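Local structure of DUF5624 domain-containing protein (Legionella pneumophila subsp. pneumophila, 4JX2) at residues 115-120 and 228-233; 121-126 and 191-196; 146-151 and 184-189; 211-216 and 222-227; 413-416 and 421-424. The protein is of unknown function but is probably secreted, and combines alpha helices with a mixed beta sheet in a new arrangement. One frame throughout, in Å; residues are numbered along the deposited sequence.

Contact 1: residues 115-120 and 228-233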
# COMPACT_ATOMS: atom_id res chain seq x y z
N ALA A 115 -15.02 22.98 1.54
CA ALA A 115 -16.47 23.07 1.57
C ALA A 115 -17.03 23.44 0.20
O ALA A 115 -18.02 22.85 -0.23
CB ALA A 115 -16.92 24.09 2.63
N ILE A 116 -16.39 24.40 -0.49
CA ILE A 116 -16.80 24.83 -1.84
C ILE A 116 -16.48 23.72 -2.89
O ILE A 116 -17.34 23.43 -3.72
CB ILE A 116 -16.19 26.23 -2.22
CG1 ILE A 116 -16.65 27.33 -1.23
CG2 ILE A 116 -16.46 26.62 -3.69
CD1 ILE A 116 -18.21 27.63 -1.14
N SER A 117 -15.28 23.08 -2.81
CA SER A 117 -14.81 22.00 -3.72
C SER A 117 -15.73 20.82 -3.75
O SER A 117 -15.94 20.22 -4.81
CB SER A 117 -13.43 21.48 -3.30
OG SER A 117 -12.38 22.43 -3.34
N HIS A 118 -16.27 20.48 -2.56
CA HIS A 118 -17.11 19.34 -2.25
C HIS A 118 -18.58 19.47 -2.69
O HIS A 118 -19.30 18.46 -2.64
CB HIS A 118 -17.02 19.05 -0.76
CG HIS A 118 -15.80 18.25 -0.41
ND1 HIS A 118 -15.48 17.96 0.90
CD2 HIS A 118 -14.88 17.66 -1.22
CE1 HIS A 118 -14.40 17.21 0.85
NE2 HIS A 118 -13.99 17.01 -0.41
N ILE A 119 -18.98 20.64 -3.21
CA ILE A 119 -20.35 20.88 -3.70
C ILE A 119 -20.62 19.95 -4.91
O ILE A 119 -21.69 19.33 -4.95
CB ILE A 119 -20.58 22.39 -3.99
CG1 ILE A 119 -20.73 23.13 -2.64
CG2 ILE A 119 -21.79 22.63 -4.92
CD1 ILE A 119 -20.69 24.68 -2.72
N GLY A 120 -19.62 19.82 -5.80
CA GLY A 120 -19.68 18.93 -6.96
C GLY A 120 -19.92 17.49 -6.55
O GLY A 120 -20.99 16.94 -6.86
N ILE A 228 -11.36 22.75 -9.74
CA ILE A 228 -9.91 22.78 -9.94
C ILE A 228 -9.30 23.98 -9.19
O ILE A 228 -8.33 23.80 -8.44
CB ILE A 228 -9.52 22.75 -11.45
CG1 ILE A 228 -10.15 21.54 -12.22
CG2 ILE A 228 -7.99 22.81 -11.63
CD1 ILE A 228 -10.05 20.07 -11.52
N GLY A 229 -9.89 25.17 -9.35
CA GLY A 229 -9.42 26.39 -8.71
C GLY A 229 -9.30 26.28 -7.20
O GLY A 229 -8.26 26.59 -6.63
N THR A 230 -10.35 25.76 -6.56
CA THR A 230 -10.43 25.56 -5.11
C THR A 230 -9.42 24.52 -4.65
O THR A 230 -8.76 24.76 -3.65
CB THR A 230 -11.84 25.18 -4.67
OG1 THR A 230 -12.31 24.10 -5.49
CG2 THR A 230 -12.79 26.33 -4.73
N PHE A 231 -9.28 23.39 -5.38
CA PHE A 231 -8.31 22.34 -5.05
C PHE A 231 -6.87 22.92 -5.11
O PHE A 231 -6.05 22.66 -4.22
CB PHE A 231 -8.45 21.12 -5.98
CG PHE A 231 -9.56 20.15 -5.65
CD1 PHE A 231 -9.77 19.73 -4.34
CD2 PHE A 231 -10.36 19.61 -6.65
CE1 PHE A 231 -10.78 18.80 -4.04
CE2 PHE A 231 -11.40 18.71 -6.35
CZ PHE A 231 -11.59 18.30 -5.05
N MSE A 232 -6.60 23.71 -6.17
CA MSE A 232 -5.34 24.40 -6.39
C MSE A 232 -4.98 25.31 -5.21
O MSE A 232 -3.82 25.36 -4.81
CB MSE A 232 -5.41 25.26 -7.66
CG MSE A 232 -5.24 24.49 -8.94
SE MSE A 232 -3.46 23.80 -9.24
CE MSE A 232 -3.72 22.90 -10.96
N LEU A 233 -5.95 26.05 -4.67
CA LEU A 233 -5.69 27.00 -3.59
C LEU A 233 -5.41 26.30 -2.30
O LEU A 233 -4.60 26.77 -1.51
CB LEU A 233 -6.83 28.01 -3.42
CG LEU A 233 -7.05 28.99 -4.60
CD1 LEU A 233 -8.36 29.69 -4.43
CD2 LEU A 233 -5.92 30.00 -4.73
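The F231 ring takes S117 CB over one face. The carbon stands 3.8 Å above the ring plane, displaced toward the rim, and S117 CB to the F231 ring centroid measures 4.2 Å, at 24° from the ring normal. This is a CH-pi contact, made mainly on the side of the ring that carries CE1. The ring gets there because F231 CG lies anti to its carbonyl carbon (chi1 -80°), which swings the phenyl group across from the flank of its own helix.

Beside this apolar contact runs a polar one. S117 OG and T230 OG1 are 2.7 Å apart, and each hydroxyl also has carbonyl oxygens of its own helix to turn to: M113 O for S117, V226 O and M227 O for T230. The two side chains thus carry their polarity into a buried interface with backbone partners already at hand. T230 holds OG1 between its backbone N and carbonyl carbon (chi1 50°), and this leaves its methyl, CG2, to meet I116 CG2 at 3.8 Å, the two side chains crossing at roughly a right angle. The backbones come near where this happens, with S117 CA and T230 CA 5.8 Å apart.

The example illustrates how a hydroxyl pair and an aromatic face can share one helix interface. Residues 115-120 bridge helices 110-117 and 119-131, and T230 and F231 belong to helix 223-247. Helix 175-197 lies against both parts, through I182 on I116 and M181 on T230, while L373 of helix 366-378 and V388 of helix 386-398 cover F231.

Contact 2: residues 121-126 and 191-196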
# COMPACT_ATOMS: atom_id res chain seq x y z
N PRO A 121 -18.99 16.87 -5.76
CA PRO A 121 -19.20 15.47 -5.30
C PRO A 121 -20.51 15.28 -4.52
O PRO A 121 -21.16 14.25 -4.71
CB PRO A 121 -17.99 15.21 -4.40
CG PRO A 121 -16.93 16.10 -4.97
CD PRO A 121 -17.65 17.35 -5.35
N ALA A 122 -20.89 16.27 -3.68
CA ALA A 122 -22.16 16.23 -2.92
C ALA A 122 -23.36 16.07 -3.86
O ALA A 122 -24.20 15.18 -3.63
CB ALA A 122 -22.33 17.50 -2.09
N LEU A 123 -23.41 16.88 -4.94
CA LEU A 123 -24.48 16.84 -5.92
C LEU A 123 -24.47 15.52 -6.69
O LEU A 123 -25.56 14.97 -6.95
CB LEU A 123 -24.41 18.04 -6.87
CG LEU A 123 -24.95 19.35 -6.29
CD1 LEU A 123 -24.66 20.50 -7.21
CD2 LEU A 123 -26.47 19.25 -5.97
N MSE A 124 -23.26 14.98 -7.00
CA MSE A 124 -23.08 13.68 -7.67
C MSE A 124 -23.69 12.55 -6.82
O MSE A 124 -24.44 11.71 -7.32
CB MSE A 124 -21.60 13.39 -7.94
CG MSE A 124 -21.00 14.23 -9.03
SE MSE A 124 -19.04 14.06 -8.99
CE MSE A 124 -18.56 15.90 -9.48
N TYR A 125 -23.40 12.59 -5.50
CA TYR A 125 -23.90 11.65 -4.51
C TYR A 125 -25.41 11.73 -4.41
O TYR A 125 -26.06 10.68 -4.34
CB TYR A 125 -23.25 11.93 -3.13
CG TYR A 125 -21.87 11.33 -2.91
CD1 TYR A 125 -20.93 11.28 -3.93
CD2 TYR A 125 -21.48 10.90 -1.64
CE1 TYR A 125 -19.65 10.77 -3.72
CE2 TYR A 125 -20.20 10.40 -1.41
CZ TYR A 125 -19.29 10.31 -2.46
OH TYR A 125 -18.04 9.80 -2.25
N LEU A 126 -25.97 12.95 -4.46
CA LEU A 126 -27.43 13.18 -4.40
C LEU A 126 -28.14 12.56 -5.62
O LEU A 126 -29.21 11.97 -5.44
CB LEU A 126 -27.76 14.67 -4.26
CG LEU A 126 -27.44 15.30 -2.89
CD1 LEU A 126 -27.47 16.79 -2.97
CD2 LEU A 126 -28.41 14.83 -1.82
N ASN A 191 -28.60 28.46 -7.21
CA ASN A 191 -29.69 28.58 -8.18
C ASN A 191 -29.90 27.29 -8.99
O ASN A 191 -31.03 27.04 -9.42
CB ASN A 191 -29.49 29.76 -9.09
CG ASN A 191 -29.72 31.07 -8.38
OD1 ASN A 191 -30.75 31.28 -7.72
ND2 ASN A 191 -28.77 31.98 -8.52
N TYR A 192 -28.86 26.45 -9.12
CA TYR A 192 -29.01 25.17 -9.80
C TYR A 192 -29.90 24.26 -8.93
O TYR A 192 -30.88 23.71 -9.43
CB TYR A 192 -27.64 24.51 -10.11
CG TYR A 192 -27.78 23.06 -10.53
CD1 TYR A 192 -28.37 22.72 -11.75
CD2 TYR A 192 -27.39 22.03 -9.68
CE1 TYR A 192 -28.56 21.39 -12.12
CE2 TYR A 192 -27.57 20.69 -10.04
CZ TYR A 192 -28.14 20.38 -11.27
OH TYR A 192 -28.36 19.07 -11.63
N MSE A 193 -29.57 24.15 -7.62
CA MSE A 193 -30.34 23.33 -6.67
C MSE A 193 -31.77 23.80 -6.57
O MSE A 193 -32.69 22.98 -6.56
CB MSE A 193 -29.69 23.33 -5.30
CG MSE A 193 -28.43 22.53 -5.27
SE MSE A 193 -27.56 22.62 -3.54
CE MSE A 193 -25.80 22.47 -4.23
N SER A 194 -31.96 25.13 -6.58
CA SER A 194 -33.27 25.76 -6.54
C SER A 194 -34.14 25.29 -7.72
O SER A 194 -35.30 24.90 -7.51
CB SER A 194 -33.13 27.28 -6.54
OG SER A 194 -34.40 27.89 -6.49
N ASP A 195 -33.54 25.28 -8.93
CA ASP A 195 -34.17 24.88 -10.19
C ASP A 195 -34.56 23.42 -10.20
O ASP A 195 -35.58 23.07 -10.77
CB ASP A 195 -33.21 25.20 -11.36
CG ASP A 195 -33.07 26.68 -11.68
OD1 ASP A 195 -33.93 27.49 -11.21
OD2 ASP A 195 -32.13 27.04 -12.41
N VAL A 196 -33.76 22.57 -9.54
CA VAL A 196 -34.02 21.12 -9.44
C VAL A 196 -35.23 20.89 -8.50
O VAL A 196 -36.16 20.16 -8.87
CB VAL A 196 -32.74 20.35 -8.97
CG1 VAL A 196 -33.09 18.96 -8.43
CG2 VAL A 196 -31.71 20.27 -10.08
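Y192 and M193, the two residues that meet L123, both offer their carbonyls to V196 N: Y192 O accepts at 3.1 Å from V196 N, and M193 O makes a second, weak bond to it. The side chains of these two residues then divide L123 between them. L123 CD1 comes to the Y192 ring at its edge, near the ring plane, 4.0 Å from Y192 CD2, and the two side chains slide past each other in opposite directions. One face of the Y192 ring is taken by V196 CG2 of the same helix.

The arrangement belongs to an all-helical part of the chain, in which helix 119-131 meets helix 175-197 here through L123 on one side and Y192 and the selenomethionine M193 on the other. M193 contributes the end of its chain. Bent at the last torsion (chi3 -148°), it brings CE to both leucine methyls, at 3.7 Å from L123 CD1 as well as from L123 CD2. Helix 136-155 adds M141 on L123 and L144 on M193, and the F212 ring stacks with that of Y192. On the far side of helix 119-131, F41 of the second subunit sets its ring edge-to-face with Y125.

Contact 3: residues 146-151 and 184-189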
# COMPACT_ATOMS: atom_id res chain seq x y z
N LYS A 146 -29.60 25.69 1.55
CA LYS A 146 -29.67 26.60 2.69
C LYS A 146 -28.25 26.99 3.17
O LYS A 146 -27.96 28.17 3.33
CB LYS A 146 -30.47 25.93 3.82
CG LYS A 146 -30.47 26.70 5.13
CD LYS A 146 -31.27 26.01 6.24
CE LYS A 146 -30.51 24.90 6.93
NZ LYS A 146 -31.30 24.32 8.05
N ASP A 147 -27.38 26.00 3.34
CA ASP A 147 -26.02 26.22 3.85
C ASP A 147 -25.11 26.96 2.84
O ASP A 147 -24.25 27.73 3.27
CB ASP A 147 -25.41 24.88 4.34
CG ASP A 147 -26.10 24.31 5.60
OD1 ASP A 147 -26.67 25.11 6.39
OD2 ASP A 147 -26.03 23.09 5.81
N ILE A 148 -25.37 26.80 1.52
CA ILE A 148 -24.65 27.52 0.45
C ILE A 148 -25.06 29.01 0.45
O ILE A 148 -24.23 29.88 0.19
CB ILE A 148 -24.87 26.85 -0.93
CG1 ILE A 148 -24.04 25.56 -1.04
CG2 ILE A 148 -24.56 27.79 -2.11
CD1 ILE A 148 -24.58 24.58 -1.95
N GLN A 149 -26.33 29.29 0.78
CA GLN A 149 -26.85 30.65 0.86
C GLN A 149 -26.20 31.38 2.04
O GLN A 149 -25.78 32.52 1.88
CB GLN A 149 -28.38 30.65 0.94
CG GLN A 149 -29.01 32.04 0.85
CD GLN A 149 -30.51 31.95 0.71
OE1 GLN A 149 -31.18 31.08 1.29
NE2 GLN A 149 -31.07 32.85 -0.10
N ALA A 150 -26.06 30.69 3.19
CA ALA A 150 -25.39 31.23 4.38
C ALA A 150 -23.92 31.56 4.05
O ALA A 150 -23.47 32.65 4.41
CB ALA A 150 -25.47 30.24 5.53
N VAL A 151 -23.21 30.66 3.32
CA VAL A 151 -21.81 30.88 2.92
C VAL A 151 -21.69 32.08 2.00
O VAL A 151 -20.79 32.89 2.22
CB VAL A 151 -21.15 29.62 2.31
CG1 VAL A 151 -19.86 29.98 1.55
CG2 VAL A 151 -20.89 28.58 3.39
N TYR A 184 -19.59 33.52 -7.14
CA TYR A 184 -20.02 32.87 -8.38
C TYR A 184 -20.45 31.41 -8.14
O TYR A 184 -21.49 30.97 -8.65
CB TYR A 184 -18.88 32.91 -9.43
CG TYR A 184 -19.21 32.17 -10.71
CD1 TYR A 184 -20.08 32.72 -11.65
CD2 TYR A 184 -18.67 30.91 -10.97
CE1 TYR A 184 -20.39 32.03 -12.83
CE2 TYR A 184 -18.98 30.21 -12.14
CZ TYR A 184 -19.83 30.79 -13.07
OH TYR A 184 -20.15 30.11 -14.22
N ALA A 185 -19.62 30.66 -7.38
CA ALA A 185 -19.83 29.26 -7.04
C ALA A 185 -21.12 29.08 -6.25
O ALA A 185 -21.94 28.24 -6.61
CB ALA A 185 -18.65 28.73 -6.26
N CYS A 186 -21.32 29.90 -5.20
CA CYS A 186 -22.53 29.85 -4.38
C CYS A 186 -23.77 30.17 -5.21
O CYS A 186 -24.77 29.46 -5.14
CB CYS A 186 -22.42 30.78 -3.17
SG CYS A 186 -21.16 30.29 -1.98
N SER A 187 -23.68 31.23 -6.03
CA SER A 187 -24.76 31.68 -6.90
C SER A 187 -25.14 30.58 -7.93
O SER A 187 -26.32 30.27 -8.10
CB SER A 187 -24.35 32.97 -7.60
OG SER A 187 -25.41 33.49 -8.38
N MSE A 188 -24.13 29.97 -8.57
CA MSE A 188 -24.33 28.92 -9.56
C MSE A 188 -24.98 27.68 -8.93
O MSE A 188 -26.06 27.28 -9.36
CB MSE A 188 -22.99 28.58 -10.21
CG MSE A 188 -23.08 27.47 -11.22
SE MSE A 188 -21.39 27.27 -12.13
CE MSE A 188 -22.00 26.33 -13.70
N ALA A 189 -24.32 27.08 -7.92
CA ALA A 189 -24.78 25.88 -7.21
C ALA A 189 -26.12 26.09 -6.52
O ALA A 189 -26.97 25.20 -6.57
CB ALA A 189 -23.74 25.45 -6.19
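The helices that carry I148 and C186 run antiparallel, with 152° between their local N-to-C directions and their axes 9.2 Å apart at closest approach; I148 CA lies 5.8 Å from C186 CA. Two residues three positions apart do the work on each side, I148 and V151 on one helix, C186 and A189 on the other.

I148 divides its two branches. CG2, anti to the backbone N, lies close against the backbone of the partner helix, 3.5 Å from C186 O and 3.8 Å from C186 CB. The other branch reaches along the partner helix toward A189, so that I148 CD1 ends 4.4 Å from A189 CB, a looser touch. C186 answers with its sulfur: SG, anti to its carbonyl carbon (chi1 -66°), faces the neighbouring valine, and V151 CG1 meets C186 SG at 3.8 Å. The side chains thus meet through apolar and sulfur atoms, and the modest size of C186 is consistent with the close backbone approach at this point.

Helix 110-117 fills in from one flank, where I116 touches V151, A185 and C186, while Y223 and V226 of helix 223-247 press on A185. L37 and F34 of the second subunit lie on I148 and V151, so this part of helix 136-155 lies between helix 175-197 and the dimer partner.

Contact 4: residues 211-216 and 222-227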
# COMPACT_ATOMS: atom_id res chain seq x y z
N ASP A 211 -26.15 20.36 -17.05
CA ASP A 211 -26.78 21.58 -16.53
C ASP A 211 -25.94 22.36 -15.54
O ASP A 211 -26.17 23.57 -15.37
CB ASP A 211 -28.14 21.26 -15.86
CG ASP A 211 -29.16 20.59 -16.75
OD1 ASP A 211 -29.07 20.75 -17.99
OD2 ASP A 211 -30.08 19.95 -16.22
N PHE A 212 -25.00 21.70 -14.86
CA PHE A 212 -24.24 22.35 -13.80
C PHE A 212 -22.69 22.20 -13.93
O PHE A 212 -22.00 23.21 -14.06
CB PHE A 212 -24.71 21.81 -12.43
CG PHE A 212 -23.90 22.26 -11.25
CD1 PHE A 212 -23.90 23.59 -10.85
CD2 PHE A 212 -23.14 21.35 -10.53
CE1 PHE A 212 -23.15 24.00 -9.75
CE2 PHE A 212 -22.38 21.77 -9.43
CZ PHE A 212 -22.44 23.09 -9.02
N LEU A 213 -22.16 20.97 -13.88
CA LEU A 213 -20.71 20.75 -13.92
C LEU A 213 -20.05 21.38 -15.16
O LEU A 213 -18.99 21.99 -15.02
CB LEU A 213 -20.37 19.25 -13.82
CG LEU A 213 -20.81 18.55 -12.54
CD1 LEU A 213 -20.54 17.06 -12.62
CD2 LEU A 213 -20.16 19.17 -11.31
N ASN A 214 -20.69 21.29 -16.33
CA ASN A 214 -20.16 21.82 -17.60
C ASN A 214 -20.48 23.30 -17.82
O ASN A 214 -19.93 23.91 -18.74
CB ASN A 214 -20.71 21.01 -18.78
CG ASN A 214 -20.15 19.62 -18.85
OD1 ASN A 214 -20.72 18.74 -19.51
ND2 ASN A 214 -19.02 19.38 -18.19
N GLY A 215 -21.36 23.84 -16.99
CA GLY A 215 -21.80 25.21 -17.11
C GLY A 215 -23.14 25.27 -17.80
O GLY A 215 -23.65 24.26 -18.32
N ASN A 216 -23.73 26.47 -17.79
CA ASN A 216 -25.02 26.76 -18.38
C ASN A 216 -25.02 28.22 -18.88
O ASN A 216 -24.07 28.94 -18.61
CB ASN A 216 -26.15 26.47 -17.38
CG ASN A 216 -26.06 27.23 -16.08
OD1 ASN A 216 -26.17 28.46 -16.04
ND2 ASN A 216 -25.95 26.49 -14.98
N PRO A 222 -17.76 26.63 -16.20
CA PRO A 222 -18.18 25.35 -15.59
C PRO A 222 -17.87 25.28 -14.09
O PRO A 222 -16.87 25.86 -13.66
CB PRO A 222 -17.33 24.31 -16.33
CG PRO A 222 -16.97 24.95 -17.61
CD PRO A 222 -16.83 26.42 -17.34
N TYR A 223 -18.68 24.53 -13.31
CA TYR A 223 -18.37 24.30 -11.90
C TYR A 223 -17.09 23.45 -11.80
O TYR A 223 -16.38 23.54 -10.80
CB TYR A 223 -19.52 23.66 -11.11
CG TYR A 223 -19.34 23.92 -9.63
CD1 TYR A 223 -19.71 25.14 -9.07
CD2 TYR A 223 -18.72 22.98 -8.80
CE1 TYR A 223 -19.48 25.42 -7.72
CE2 TYR A 223 -18.49 23.25 -7.45
CZ TYR A 223 -18.87 24.47 -6.92
OH TYR A 223 -18.66 24.75 -5.59
N ASN A 224 -16.80 22.67 -12.87
CA ASN A 224 -15.57 21.89 -13.03
C ASN A 224 -14.34 22.79 -12.79
O ASN A 224 -13.42 22.37 -12.10
CB ASN A 224 -15.52 21.31 -14.44
CG ASN A 224 -16.40 20.11 -14.77
OD1 ASN A 224 -16.72 19.26 -13.94
ND2 ASN A 224 -16.70 19.96 -16.03
N ASN A 225 -14.36 24.06 -13.32
CA ASN A 225 -13.27 25.03 -13.14
C ASN A 225 -13.18 25.50 -11.66
O ASN A 225 -12.07 25.68 -11.15
CB ASN A 225 -13.48 26.23 -14.04
CG ASN A 225 -13.25 25.97 -15.52
OD1 ASN A 225 -13.68 24.96 -16.10
ND2 ASN A 225 -12.64 26.95 -16.18
N VAL A 226 -14.33 25.65 -10.98
CA VAL A 226 -14.37 26.03 -9.58
C VAL A 226 -13.72 24.90 -8.77
O VAL A 226 -12.94 25.18 -7.86
CB VAL A 226 -15.81 26.38 -9.09
CG1 VAL A 226 -15.90 26.48 -7.57
CG2 VAL A 226 -16.29 27.67 -9.72
N MSE A 227 -14.01 23.63 -9.11
CA MSE A 227 -13.43 22.49 -8.42
C MSE A 227 -11.92 22.47 -8.54
O MSE A 227 -11.26 22.27 -7.53
CB MSE A 227 -14.03 21.18 -8.89
CG MSE A 227 -15.39 20.96 -8.29
SE MSE A 227 -16.06 19.22 -8.61
CE MSE A 227 -16.61 19.40 -10.55
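A short helix-to-helix connection joins L213, near the close of helix 205-213, to N224, in the first turn of helix 223-247. L213 O accepts N224 N at 3.1 Å, the donor lying in the carbonyl plane on a lone pair, with an N-H...O angle of 165°. P222 sets its ring against the end of the first helix, with P222 CG near N214 O.

The exit from that helix is made by G215, whose positive phi (100°) is one that glycine tolerates well. G215 N still bonds to F212 O, and N216 ND2 folds back to D211 O at 3.0 Å, so the chain is held back against the end of helix 205-213.

The F212 and Y223 rings run side by side with planes 24° and centroids 4.7 Å apart, slid so that they barely overlap. F212 CZ lies over one face of the Y223 ring, toward its rim, and V226 CG1 takes the opposite face. Y223 CB sits over the face of F212, which also packs on L123 and M188, as Y223 does on I119 and A185. L213 CD2 meets M227 CE at 3.6 Å. The Y223 hydroxyl bonds to I116 O, and N214 OD1 to N342 ND2 of the second subunit.

Contact 5: residues 413-416 and 421-424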
# COMPACT_ATOMS: atom_id res chain seq x y z
N THR A 413 -6.12 31.08 -14.90
CA THR A 413 -6.15 30.54 -16.26
C THR A 413 -7.22 29.44 -16.40
O THR A 413 -7.71 28.93 -15.40
CB THR A 413 -4.72 30.06 -16.59
OG1 THR A 413 -4.50 30.12 -18.00
CG2 THR A 413 -4.37 28.72 -15.96
N GLY A 414 -7.57 29.11 -17.64
CA GLY A 414 -8.54 28.04 -17.95
C GLY A 414 -9.98 28.46 -18.17
O GLY A 414 -10.87 27.61 -18.20
N PHE A 415 -10.21 29.75 -18.36
CA PHE A 415 -11.56 30.27 -18.54
C PHE A 415 -12.11 30.03 -19.93
O PHE A 415 -11.33 30.05 -20.89
CB PHE A 415 -11.60 31.77 -18.21
CG PHE A 415 -11.36 32.01 -16.74
CD1 PHE A 415 -12.37 31.78 -15.81
CD2 PHE A 415 -10.11 32.40 -16.28
CE1 PHE A 415 -12.15 31.97 -14.45
CE2 PHE A 415 -9.88 32.59 -14.92
CZ PHE A 415 -10.90 32.36 -14.01
N PRO A 416 -13.45 29.80 -20.08
CA PRO A 416 -14.00 29.61 -21.43
C PRO A 416 -13.68 30.79 -22.35
O PRO A 416 -13.54 31.91 -21.88
CB PRO A 416 -15.52 29.50 -21.19
CG PRO A 416 -15.67 29.10 -19.78
CD PRO A 416 -14.52 29.73 -19.05
N THR A 421 -12.00 36.14 -16.16
CA THR A 421 -12.02 35.83 -14.73
C THR A 421 -13.47 35.55 -14.29
O THR A 421 -14.38 35.63 -15.11
CB THR A 421 -11.37 36.99 -13.93
OG1 THR A 421 -11.14 36.58 -12.58
CG2 THR A 421 -12.18 38.28 -13.97
N TYR A 422 -13.67 35.25 -13.01
CA TYR A 422 -15.00 35.05 -12.44
C TYR A 422 -15.75 36.38 -12.30
O TYR A 422 -15.13 37.37 -11.88
CB TYR A 422 -14.90 34.38 -11.06
CG TYR A 422 -14.40 32.96 -11.14
CD1 TYR A 422 -15.27 31.90 -11.39
CD2 TYR A 422 -13.04 32.67 -11.00
CE1 TYR A 422 -14.81 30.59 -11.48
CE2 TYR A 422 -12.57 31.37 -11.09
CZ TYR A 422 -13.46 30.33 -11.34
OH TYR A 422 -13.00 29.04 -11.44
N PRO A 423 -17.07 36.43 -12.61
CA PRO A 423 -17.84 37.69 -12.47
C PRO A 423 -17.92 38.20 -11.03
O PRO A 423 -17.86 37.39 -10.10
CB PRO A 423 -19.23 37.30 -12.97
CG PRO A 423 -19.01 36.12 -13.82
CD PRO A 423 -17.94 35.36 -13.12
N ASN A 424 -18.09 39.52 -10.86
CA ASN A 424 -18.18 40.21 -9.57
C ASN A 424 -19.63 40.27 -9.03
O ASN A 424 -19.86 39.86 -7.89
CB ASN A 424 -17.60 41.64 -9.66
CG ASN A 424 -18.15 42.48 -10.80
OD1 ASN A 424 -18.35 42.01 -11.93
ND2 ASN A 424 -18.43 43.73 -10.51
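F415 and Y422 form a T-shaped aromatic pair within a loop that follows helix 386-398, and the two rings stand almost square to each other. Their planes meet at 81° and their centroids are 5.0 Å apart. F415 supplies the edge and Y422 the face: F415 CE1 stands over the Y422 ring, displaced toward its rim, 3.4 Å from Y422 CE2, with F415 CZ next to it along the same edge. In this geometry the hydrogen-bearing rim of one ring is directed at the pi cloud of the other, an electrostatically favourable arrangement.

The phenyl group has a second partner over one of its own faces. T421 CA lies 3.8 Å from the F415 ring centroid, 14° from the normal, and so makes a CH-pi contact with a backbone carbon in place of a side chain; the CB of T421 points away from F415. One ring therefore serves twice, by its edge toward Y422 and by its face toward T421, and this is how F415 comes to contribute more than half of the surface buried here.

Four residues link the two segments, and residues of two helices lie around the pair. V226 of helix 223-247 and M181 of helix 175-197 touch Y422, while I221 packs on Y422 and on both P416 and P423. At the far end of the tyrosine ring, Y422 OH hydrogen-bonds to G410 O.

How the contacts relate
With the function unknown, no active site can be assigned, and the five contacts are best read as one packed region on one side of the chain's centre. Contacts 2, 3 and 4 are nested along the chain within the loop closed by contact 1, and contact 5 follows later. I119 of 115-120 touches residues of contacts 2, 3 and 4: its CG2 lies 3.7 Å from A189 CB and 4.1 Å from M193 CE, and its CB packs on Y223 OH. L123 of contact 2 also packs on F212 of contact 4. Contact 5 reaches the cluster through P416 CG, 3.8 Å from P222 CD. The centres of contacts 2 and 5 lie about 22 Å apart, and the second subunit touches contacts 1 to 4.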